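Local atomic coordinates of cell division control protein 73 (Saccharomyces cerevisiae, PDB entry 4DM4), a protein that serves in the PAF1 complex during RNA polymerase II transcription initiation and elongation and in transcription-coupled histone modification, here represented by its GTPase-like C-terminal domain. Residues 14-19 against 107-112; 80-85 against 121-126; 44-49 against 57-62. One frame throughout, in Å; residues are numbered along the deposited sequence.

Contact 1 (14-19 against 107-112); sequences SILTVA and YYFHFA
Over one face of the Phe-109 ring sits CD1 of Leu-16, 3.8 Å from the ring centroid and 14° off the normal, a CH-pi contact nearest to CG and CD2. A second one is made by Ile-15, whose CD1 lies over a face of the Phe-111 ring but well off centre, 3.6 Å from CE2. Phe-109 also meets the ring of Phe-81, with planes about 50° apart, and Phe-111 meets that of Tyr-30 edge-to-face. In this GTPase-like fold, 14-19 belongs to the loop that follows strand 5-7 and leads to helix 21-27, the place a P-loop takes in true P-loop NTPases, and it packs against strand 105-111. No hydrogen bond joins the two segments.

Ile-15 touches both phenylalanines, one with each branch. With CG1 anti to the backbone N (chi1 -177°), its longer branch runs out to Phe-111 and CD1 reaches His-110 CA, while CG2 turns to Phe-109 CB at 3.8 Å. The loop itself is pinned by Ser-14 OG, bonded to Leu-16 O at 2.7 Å, and by an ST turn in which Thr-17 OG1 accepts from Ala-19 N. The tightest touch across the contact is Ile-15 CG2 on Phe-109 O, at 3.4 Å.

Contact 2 (80-85 against 121-126); sequences IFTTGH and QQWNVE
Thr-82 and Trp-123 meet where the side chain of the threonine comes up against the six-membered end of the indole. The Trp-123 side chain sets out from CB, just past helix 118-122, and points toward 80-85, with CG anti to the carbonyl carbon (chi1 -74°). This carries the indole across to 80-85, benzo carbons leading, and the pyrrole part stays back. CZ3 lies 3.4 Å from Thr-82 OG1, which sits at the ring edge in the plane of the indole, and 3.6 Å from Gly-84 CA. CH2, the next atom along, is 3.7 Å from both Gly-84 CA and Gly-84 C, and 4.2 Å from His-85 N. Phe-89 and Pro-97 add further contacts to the indole.

Thr-82 divides its work between its two branches. OG1 accepts from Gly-84 N at 3.0 Å, with an N-H...O angle of 154°, while CG2 meets Trp-123 CZ3 and, at 4.2 Å, Val-125 CG1. A valine in place of Thr-82 would probably leave Gly-84 N without its acceptor and the turn freer to shift against the indole edge. Gly-84 has backbone angles at which a CB would be jammed against the preceding carbonyl O, so glycine suits the turn, and its CA lets the indole come close.

The bond from Gly-84 N to Thr-82 OG1 makes this an ST turn on the chain that runs on from strand 77-82 in the central sheet of the GTPase-like fold, where it packs against the link from helix 118-122 into edge strand 125-130.

Contact 3 (44-49 against 57-62); sequences VNIEKN and IRFIIV
Ile-46 and Ile-61 meet at a slant over one face of the sheet, their CD1 methyls 3.7 Å apart, and Ile-46 also leans across Phe-59, its CG1 3.9 Å from Phe-59 CB. This slant follows from Ile-46 holding CG1 between its backbone N and carbonyl carbon (chi1 63°), which turns the longer branch toward the neighbouring strand. Beside them Val-44 and Ile-61 lie side by side and point the same way, Val-44 CG1 against Ile-61 CB. The ring of Phe-59 takes Ile-57 CG2 over one face, while Lys-48 CB comes to its edge, near the ring plane, 3.9 Å from CE2. Lys-48 then bends at chi2, and its amino end leads off to a cation-pi contact with Trp-146 of helix 138-155; the same helix covers Phe-59 with Leu-149 and Leu-153.

Strands 43-48 and 57-62 form an antiparallel beta hairpin, with 43-48 as an outermost strand of the mixed sheet. Val-44 with Ile-61, Ile-46 with Phe-59 and Lys-48 with Ile-57 are its hydrogen-bonded pairs. Each bonds in both directions, Phe-59 N to Ile-46 O being 2.8 Å long.

On the other face the side chains are polar or mixed. Asn-45 runs alongside Ile-60, with ND2 3.8 Å from Ile-60 CG1. Glu-47 crosses Arg-58 obliquely, its carboxylate 46° from the guanidinium plane, and Glu-47 OE1 rests 3.8 Å from Arg-58 CG; the guanidinium salt-bridges instead to Asp-3.

Overall arrangement
All three contacts gather on one mixed sheet, whose outermost strands, 43-48 and 125-130, belong to contacts 3 and 2. Contacts 1 and 2 are neighbours, their centres about 11 Å apart: strand 105-111 runs between strands 77-82 and 125-130, with probable hydrogen bonds from Tyr-107 N to Ile-80 O and from Tyr-108 N to Glu-126 O. Ser-14 OG also packs on Thr-83 CG2. Contact 3 lies across the chain's centre from both. Its centre is about 17 Å from that of contact 1, yet Val-18 CG1 touches Val-44 CG1 at 4.0 Å; contact 2 is about 21 Å away between centres, with nearest atoms about 7 Å apart.

Contact 1 (14-19 against 107-112)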
loop_
_atom_site.group_PDB
_atom_site.type_symbol
_atom_site.label_atom_id
_atom_site.label_comp_id
_atom_site.label_asym_id
_atom_site.label_seq_id
_atom_site.Cartn_x
_atom_site.Cartn_y
_atom_site.Cartn_z
ATOM N N SER A 14 -9.509 7.369 -4.184
ATOM C CA SER A 14 -8.967 6.057 -3.816
ATOM C C SER A 14 -9.297 5.685 -2.372
ATOM O O SER A 14 -9.279 6.545 -1.486
ATOM C CB SER A 14 -7.454 6.033 -4.029
ATOM O OG SER A 14 -6.840 4.961 -3.317
ATOM N N ILE A 15 -9.586 4.402 -2.142
ATOM C CA ILE A 15 -9.987 3.915 -0.819
ATOM C C ILE A 15 -8.988 4.367 0.245
ATOM O O ILE A 15 -9.367 4.890 1.291
ATOM C CB ILE A 15 -10.197 2.362 -0.802
ATOM C CG1 ILE A 15 -10.686 1.885 0.569
ATOM C CG2 ILE A 15 -8.922 1.614 -1.228
ATOM C CD1 ILE A 15 -11.205 0.455 0.581
ATOM N N LEU A 16 -7.709 4.182 -0.055
ATOM C CA LEU A 16 -6.627 4.599 0.814
ATOM C C LEU A 16 -5.762 5.612 0.078
ATOM O O LEU A 16 -5.430 5.426 -1.098
ATOM C CB LEU A 16 -5.797 3.390 1.252
ATOM C CG LEU A 16 -6.419 2.410 2.257
ATOM C CD1 LEU A 16 -5.599 1.126 2.302
ATOM C CD2 LEU A 16 -6.524 3.033 3.653
ATOM N N THR A 17 -5.424 6.691 0.775
ATOM C CA THR A 17 -4.621 7.787 0.234
ATOM C C THR A 17 -3.630 8.186 1.327
ATOM O O THR A 17 -3.685 7.654 2.437
ATOM C CB THR A 17 -5.485 9.025 -0.111
ATOM O OG1 THR A 17 -6.031 9.567 1.094
ATOM C CG2 THR A 17 -6.626 8.687 -1.069
ATOM N N VAL A 18 -2.727 9.118 1.024
ATOM C CA VAL A 18 -1.757 9.596 2.017
ATOM C C VAL A 18 -2.487 10.245 3.216
ATOM O O VAL A 18 -1.938 10.299 4.317
ATOM C CB VAL A 18 -0.683 10.537 1.365
ATOM C CG1 VAL A 18 0.189 11.225 2.404
ATOM C CG2 VAL A 18 0.214 9.746 0.416
ATOM N N ALA A 19 -3.729 10.692 2.996
ATOM C CA ALA A 19 -4.555 11.311 4.044
ATOM C C ALA A 19 -5.025 10.349 5.136
ATOM O O ALA A 19 -5.070 10.728 6.302
ATOM C CB ALA A 19 -5.764 12.038 3.428
ATOM N N TYR A 107 -1.158 -4.997 -3.514
ATOM C CA TYR A 107 -2.358 -5.110 -2.676
ATOM C C TYR A 107 -3.538 -4.337 -3.281
ATOM O O TYR A 107 -3.387 -3.183 -3.685
ATOM C CB TYR A 107 -2.089 -4.581 -1.259
ATOM C CG TYR A 107 -1.090 -5.392 -0.457
ATOM C CD1 TYR A 107 0.275 -5.097 -0.504
ATOM C CD2 TYR A 107 -1.511 -6.449 0.352
ATOM C CE1 TYR A 107 1.199 -5.834 0.228
ATOM C CE2 TYR A 107 -0.594 -7.197 1.093
ATOM C CZ TYR A 107 0.759 -6.883 1.028
ATOM O OH TYR A 107 1.670 -7.629 1.756
ATOM N N TYR A 108 -4.700 -4.986 -3.345
ATOM C CA TYR A 108 -5.939 -4.353 -3.787
ATOM C C TYR A 108 -6.925 -4.295 -2.624
ATOM O O TYR A 108 -7.434 -5.322 -2.174
ATOM C CB TYR A 108 -6.560 -5.100 -4.986
ATOM C CG TYR A 108 -7.889 -4.521 -5.446
ATOM C CD1 TYR A 108 -9.092 -5.194 -5.202
ATOM C CD2 TYR A 108 -7.942 -3.304 -6.138
ATOM C CE1 TYR A 108 -10.315 -4.663 -5.625
ATOM C CE2 TYR A 108 -9.163 -2.763 -6.568
ATOM C CZ TYR A 108 -10.341 -3.443 -6.303
ATOM O OH TYR A 108 -11.541 -2.910 -6.727
ATOM N N PHE A 109 -7.170 -3.088 -2.133
ATOM C CA PHE A 109 -8.081 -2.879 -1.026
ATOM C C PHE A 109 -9.432 -2.467 -1.571
ATOM O O PHE A 109 -9.520 -1.568 -2.399
ATOM C CB PHE A 109 -7.549 -1.787 -0.099
ATOM C CG PHE A 109 -6.362 -2.206 0.723
ATOM C CD1 PHE A 109 -6.536 -2.791 1.971
ATOM C CD2 PHE A 109 -5.069 -1.998 0.254
ATOM C CE1 PHE A 109 -5.426 -3.176 2.745
ATOM C CE2 PHE A 109 -3.956 -2.383 1.017
ATOM C CZ PHE A 109 -4.138 -2.966 2.263
ATOM N N HIS A 110 -10.487 -3.128 -1.106
ATOM C CA HIS A 110 -11.852 -2.765 -1.482
ATOM C C HIS A 110 -12.811 -3.162 -0.374
ATOM O O HIS A 110 -12.412 -3.825 0.588
ATOM C CB HIS A 110 -12.249 -3.451 -2.790
ATOM C CG HIS A 110 -12.548 -4.910 -2.639
ATOM N ND1 HIS A 110 -11.583 -5.840 -2.315
ATOM C CD2 HIS A 110 -13.705 -5.599 -2.770
ATOM C CE1 HIS A 110 -12.134 -7.038 -2.246
ATOM N NE2 HIS A 110 -13.422 -6.920 -2.520
ATOM N N PHE A 111 -14.075 -2.765 -0.526
ATOM C CA PHE A 111 -15.133 -3.131 0.408
ATOM C C PHE A 111 -15.866 -4.402 -0.016
ATOM O O PHE A 111 -16.161 -4.607 -1.204
ATOM C CB PHE A 111 -16.127 -1.974 0.562
ATOM C CG PHE A 111 -15.554 -0.773 1.269
ATOM C CD1 PHE A 111 -15.439 -0.753 2.661
ATOM C CD2 PHE A 111 -15.120 0.336 0.546
ATOM C CE1 PHE A 111 -14.896 0.356 3.321
ATOM C CE2 PHE A 111 -14.580 1.456 1.197
ATOM C CZ PHE A 111 -14.467 1.461 2.587
ATOM N N ALA A 112 -16.159 -5.254 0.965
ATOM C CA ALA A 112 -16.984 -6.436 0.749
ATOM C C ALA A 112 -18.312 -6.021 0.132
ATOM O O ALA A 112 -18.908 -5.028 0.547
ATOM C CB ALA A 112 -17.218 -7.170 2.069
#

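Contact 2 (80-85 against 121-126)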
loop_
_atom_site.group_PDB
_atom_site.type_symbol
_atom_site.label_atom_id
_atom_site.label_comp_id
_atom_site.label_asym_id
_atom_site.label_seq_id
_atom_site.Cartn_x
_atom_site.Cartn_y
_atom_site.Cartn_z
ATOM N N ILE A 80 2.905 -2.189 -3.318
ATOM C CA ILE A 80 2.124 -1.249 -4.093
ATOM C C ILE A 80 0.642 -1.458 -3.781
ATOM O O ILE A 80 0.123 -2.567 -3.932
ATOM C CB ILE A 80 2.412 -1.405 -5.601
ATOM C CG1 ILE A 80 3.888 -1.060 -5.872
ATOM C CG2 ILE A 80 1.440 -0.531 -6.443
ATOM C CD1 ILE A 80 4.336 -1.269 -7.259
ATOM N N PHE A 81 -0.018 -0.398 -3.323
ATOM C CA PHE A 81 -1.461 -0.406 -3.084
ATOM C C PHE A 81 -2.142 0.093 -4.347
ATOM O O PHE A 81 -1.790 1.147 -4.861
ATOM C CB PHE A 81 -1.829 0.521 -1.924
ATOM C CG PHE A 81 -1.400 0.020 -0.564
ATOM C CD1 PHE A 81 -0.416 -0.953 -0.424
ATOM C CD2 PHE A 81 -1.971 0.554 0.585
ATOM C CE1 PHE A 81 -0.022 -1.401 0.828
ATOM C CE2 PHE A 81 -1.579 0.110 1.849
ATOM C CZ PHE A 81 -0.598 -0.869 1.966
ATOM N N THR A 82 -3.107 -0.665 -4.848
ATOM C CA THR A 82 -3.758 -0.302 -6.101
ATOM C C THR A 82 -5.266 -0.213 -5.948
ATOM O O THR A 82 -5.863 -0.901 -5.119
ATOM C CB THR A 82 -3.362 -1.255 -7.275
ATOM O OG1 THR A 82 -3.958 -0.792 -8.493
ATOM C CG2 THR A 82 -3.794 -2.700 -7.009
ATOM N N THR A 83 -5.863 0.655 -6.756
ATOM C CA THR A 83 -7.313 0.796 -6.837
ATOM C C THR A 83 -7.841 0.128 -8.090
ATOM O O THR A 83 -9.058 0.029 -8.282
ATOM C CB THR A 83 -7.714 2.271 -6.921
ATOM O OG1 THR A 83 -6.827 2.951 -7.827
ATOM C CG2 THR A 83 -7.640 2.898 -5.555
ATOM N N GLY A 84 -6.920 -0.304 -8.952
ATOM C CA GLY A 84 -7.289 -0.965 -10.196
ATOM C C GLY A 84 -7.353 -0.066 -11.416
ATOM O O GLY A 84 -8.008 -0.408 -12.397
ATOM N N HIS A 85 -6.682 1.084 -11.359
ATOM C CA HIS A 85 -6.525 1.957 -12.521
ATOM C C HIS A 85 -5.087 1.825 -12.984
ATOM O O HIS A 85 -4.187 2.225 -12.250
ATOM C CB HIS A 85 -6.776 3.426 -12.145
ATOM C CG HIS A 85 -8.110 3.689 -11.512
ATOM N ND1 HIS A 85 -9.094 4.429 -12.131
ATOM C CD2 HIS A 85 -8.607 3.346 -10.302
ATOM C CE1 HIS A 85 -10.146 4.515 -11.338
ATOM N NE2 HIS A 85 -9.878 3.863 -10.222
ATOM N N GLN A 121 -8.976 -8.945 -11.068
ATOM C CA GLN A 121 -8.932 -10.370 -10.729
ATOM C C GLN A 121 -7.776 -11.082 -11.422
ATOM O O GLN A 121 -7.165 -11.985 -10.849
ATOM C CB GLN A 121 -10.249 -11.059 -11.092
ATOM C CG GLN A 121 -11.393 -10.745 -10.148
ATOM C CD GLN A 121 -12.648 -11.516 -10.485
ATOM O OE1 GLN A 121 -12.692 -12.742 -10.360
ATOM N NE2 GLN A 121 -13.685 -10.802 -10.916
ATOM N N GLN A 122 -7.487 -10.668 -12.652
ATOM C CA GLN A 122 -6.397 -11.237 -13.436
ATOM C C GLN A 122 -5.021 -10.803 -12.916
ATOM O O GLN A 122 -4.039 -11.531 -13.076
ATOM C CB GLN A 122 -6.550 -10.864 -14.914
ATOM N N TRP A 123 -4.960 -9.626 -12.296
ATOM C CA TRP A 123 -3.711 -9.083 -11.755
ATOM C C TRP A 123 -3.143 -9.940 -10.638
ATOM O O TRP A 123 -3.885 -10.501 -9.838
ATOM C CB TRP A 123 -3.932 -7.675 -11.203
ATOM C CG TRP A 123 -4.107 -6.615 -12.229
ATOM C CD1 TRP A 123 -4.188 -6.775 -13.588
ATOM C CD2 TRP A 123 -4.274 -5.223 -11.980
ATOM N NE1 TRP A 123 -4.376 -5.560 -14.195
ATOM C CE2 TRP A 123 -4.430 -4.590 -13.230
ATOM C CE3 TRP A 123 -4.296 -4.442 -10.815
ATOM C CZ2 TRP A 123 -4.610 -3.212 -13.351
ATOM C CZ3 TRP A 123 -4.470 -3.078 -10.935
ATOM C CH2 TRP A 123 -4.625 -2.474 -12.197
ATOM N N ASN A 124 -1.819 -10.017 -10.581
ATOM C CA ASN A 124 -1.135 -10.686 -9.483
ATOM C C ASN A 124 -1.092 -9.781 -8.245
ATOM O O ASN A 124 -0.028 -9.332 -7.816
ATOM C CB ASN A 124 0.272 -11.122 -9.922
ATOM C CG ASN A 124 0.985 -11.962 -8.869
ATOM O OD1 ASN A 124 0.384 -12.826 -8.232
ATOM N ND2 ASN A 124 2.277 -11.711 -8.689
ATOM N N VAL A 125 -2.267 -9.504 -7.685
ATOM C CA VAL A 125 -2.381 -8.646 -6.504
ATOM C C VAL A 125 -3.148 -9.366 -5.410
ATOM O O VAL A 125 -4.055 -10.153 -5.700
ATOM C CB VAL A 125 -3.078 -7.295 -6.823
ATOM C CG1 VAL A 125 -2.251 -6.489 -7.805
ATOM C CG2 VAL A 125 -4.505 -7.517 -7.363
ATOM N N GLU A 126 -2.778 -9.113 -4.159
ATOM C CA GLU A 126 -3.506 -9.674 -3.026
ATOM C C GLU A 126 -4.692 -8.771 -2.708
ATOM O O GLU A 126 -4.517 -7.583 -2.410
ATOM C CB GLU A 126 -2.594 -9.823 -1.802
ATOM C CG GLU A 126 -3.184 -10.676 -0.681
ATOM C CD GLU A 126 -2.309 -10.720 0.570
ATOM O OE1 GLU A 126 -1.111 -11.073 0.483
ATOM O OE2 GLU A 126 -2.832 -10.407 1.656
#

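Contact 3 (44-49 against 57-62)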
loop_
_atom_site.group_PDB
_atom_site.type_symbol
_atom_site.label_atom_id
_atom_site.label_comp_id
_atom_site.label_asym_id
_atom_site.label_seq_id
_atom_site.Cartn_x
_atom_site.Cartn_y
_atom_site.Cartn_z
ATOM N N VAL A 44 4.175 10.488 3.499
ATOM C CA VAL A 44 4.124 10.322 4.951
ATOM C C VAL A 44 5.111 9.215 5.346
ATOM O O VAL A 44 5.298 8.256 4.600
ATOM C CB VAL A 44 2.659 10.068 5.470
ATOM C CG1 VAL A 44 2.054 8.776 4.899
ATOM C CG2 VAL A 44 2.591 10.072 6.994
ATOM N N ASN A 45 5.780 9.381 6.483
ATOM C CA ASN A 45 6.625 8.321 7.028
ATOM C C ASN A 45 5.896 7.645 8.162
ATOM O O ASN A 45 5.241 8.318 8.961
ATOM C CB ASN A 45 7.945 8.869 7.581
ATOM C CG ASN A 45 8.761 9.590 6.537
ATOM O OD1 ASN A 45 9.019 10.781 6.660
ATOM N ND2 ASN A 45 9.164 8.870 5.496
ATOM N N ILE A 46 6.009 6.323 8.236
ATOM C CA ILE A 46 5.528 5.593 9.402
ATOM C C ILE A 46 6.565 4.576 9.867
ATOM O O ILE A 46 7.448 4.166 9.107
ATOM C CB ILE A 46 4.158 4.892 9.154
ATOM C CG1 ILE A 46 4.277 3.826 8.062
ATOM C CG2 ILE A 46 3.059 5.924 8.819
ATOM C CD1 ILE A 46 3.150 2.783 8.089
ATOM N N GLU A 47 6.449 4.179 11.127
ATOM C CA GLU A 47 7.341 3.198 11.707
ATOM C C GLU A 47 6.506 2.020 12.222
ATOM O O GLU A 47 5.420 2.221 12.782
ATOM C CB GLU A 47 8.164 3.860 12.819
ATOM C CG GLU A 47 9.234 2.998 13.443
ATOM C CD GLU A 47 10.103 3.775 14.413
ATOM O OE1 GLU A 47 10.874 4.652 13.952
ATOM O OE2 GLU A 47 10.025 3.503 15.633
ATOM N N LYS A 48 6.998 0.799 12.003
ATOM C CA LYS A 48 6.289 -0.397 12.445
ATOM C C LYS A 48 7.209 -1.408 13.129
ATOM O O LYS A 48 8.274 -1.741 12.616
ATOM C CB LYS A 48 5.532 -1.043 11.277
ATOM C CG LYS A 48 4.795 -2.343 11.608
ATOM C CD LYS A 48 3.562 -2.136 12.486
ATOM C CE LYS A 48 2.887 -3.478 12.754
ATOM N NZ LYS A 48 1.898 -3.392 13.865
ATOM N N ASN A 49 6.785 -1.873 14.298
ATOM C CA ASN A 49 7.463 -2.957 15.007
ATOM C C ASN A 49 6.826 -4.294 14.692
ATOM O O ASN A 49 5.636 -4.491 14.932
ATOM C CB ASN A 49 7.420 -2.722 16.510
ATOM C CG ASN A 49 8.689 -2.128 17.027
ATOM O OD1 ASN A 49 8.828 -0.906 17.085
ATOM N ND2 ASN A 49 9.650 -2.990 17.400
ATOM N N ILE A 57 10.911 -0.987 11.617
ATOM C CA ILE A 57 11.107 -0.639 10.217
ATOM C C ILE A 57 10.429 0.695 9.920
ATOM O O ILE A 57 9.263 0.905 10.278
ATOM C CB ILE A 57 10.553 -1.739 9.264
ATOM C CG1 ILE A 57 11.171 -3.116 9.575
ATOM C CG2 ILE A 57 10.767 -1.363 7.784
ATOM C CD1 ILE A 57 12.689 -3.164 9.496
ATOM N N ARG A 58 11.176 1.587 9.272
ATOM C CA ARG A 58 10.676 2.885 8.858
ATOM C C ARG A 58 10.295 2.812 7.393
ATOM O O ARG A 58 11.138 2.510 6.530
ATOM C CB ARG A 58 11.733 3.967 9.052
ATOM C CG ARG A 58 12.289 4.084 10.459
ATOM C CD ARG A 58 13.738 4.568 10.430
ATOM N NE ARG A 58 13.852 6.001 10.684
ATOM C CZ ARG A 58 14.400 6.898 9.859
ATOM N NH1 ARG A 58 14.922 6.543 8.679
ATOM N NH2 ARG A 58 14.434 8.171 10.234
ATOM N N PHE A 59 9.026 3.090 7.122
ATOM C CA PHE A 59 8.490 3.090 5.775
ATOM C C PHE A 59 8.359 4.495 5.229
ATOM O O PHE A 59 7.943 5.417 5.936
ATOM C CB PHE A 59 7.105 2.431 5.754
ATOM C CG PHE A 59 7.134 0.970 6.082
ATOM C CD1 PHE A 59 7.330 0.029 5.075
ATOM C CD2 PHE A 59 6.997 0.535 7.400
ATOM C CE1 PHE A 59 7.365 -1.334 5.361
ATOM C CE2 PHE A 59 7.035 -0.836 7.699
ATOM C CZ PHE A 59 7.226 -1.769 6.675
ATOM N N ILE A 60 8.723 4.637 3.964
ATOM C CA ILE A 60 8.431 5.816 3.186
ATOM C C ILE A 60 7.151 5.523 2.383
ATOM O O ILE A 60 7.123 4.625 1.542
ATOM C CB ILE A 60 9.621 6.153 2.247
ATOM C CG1 ILE A 60 10.884 6.453 3.076
ATOM C CG2 ILE A 60 9.264 7.316 1.307
ATOM C CD1 ILE A 60 12.201 6.259 2.310
ATOM N N ILE A 61 6.084 6.257 2.664
ATOM C CA ILE A 61 4.839 6.051 1.933
ATOM C C ILE A 61 4.578 7.228 1.010
ATOM O O ILE A 61 4.449 8.359 1.466
ATOM C CB ILE A 61 3.634 5.771 2.876
ATOM C CG1 ILE A 61 3.945 4.563 3.776
ATOM C CG2 ILE A 61 2.372 5.515 2.057
ATOM C CD1 ILE A 61 2.787 4.127 4.659
ATOM N N VAL A 62 4.529 6.947 -0.292
ATOM C CA VAL A 62 4.383 7.976 -1.319
ATOM C C VAL A 62 3.259 7.639 -2.299
ATOM O O VAL A 62 3.017 6.468 -2.592
ATOM C CB VAL A 62 5.703 8.196 -2.130
ATOM C CG1 VAL A 62 6.665 9.086 -1.378
ATOM C CG2 VAL A 62 6.370 6.873 -2.506
#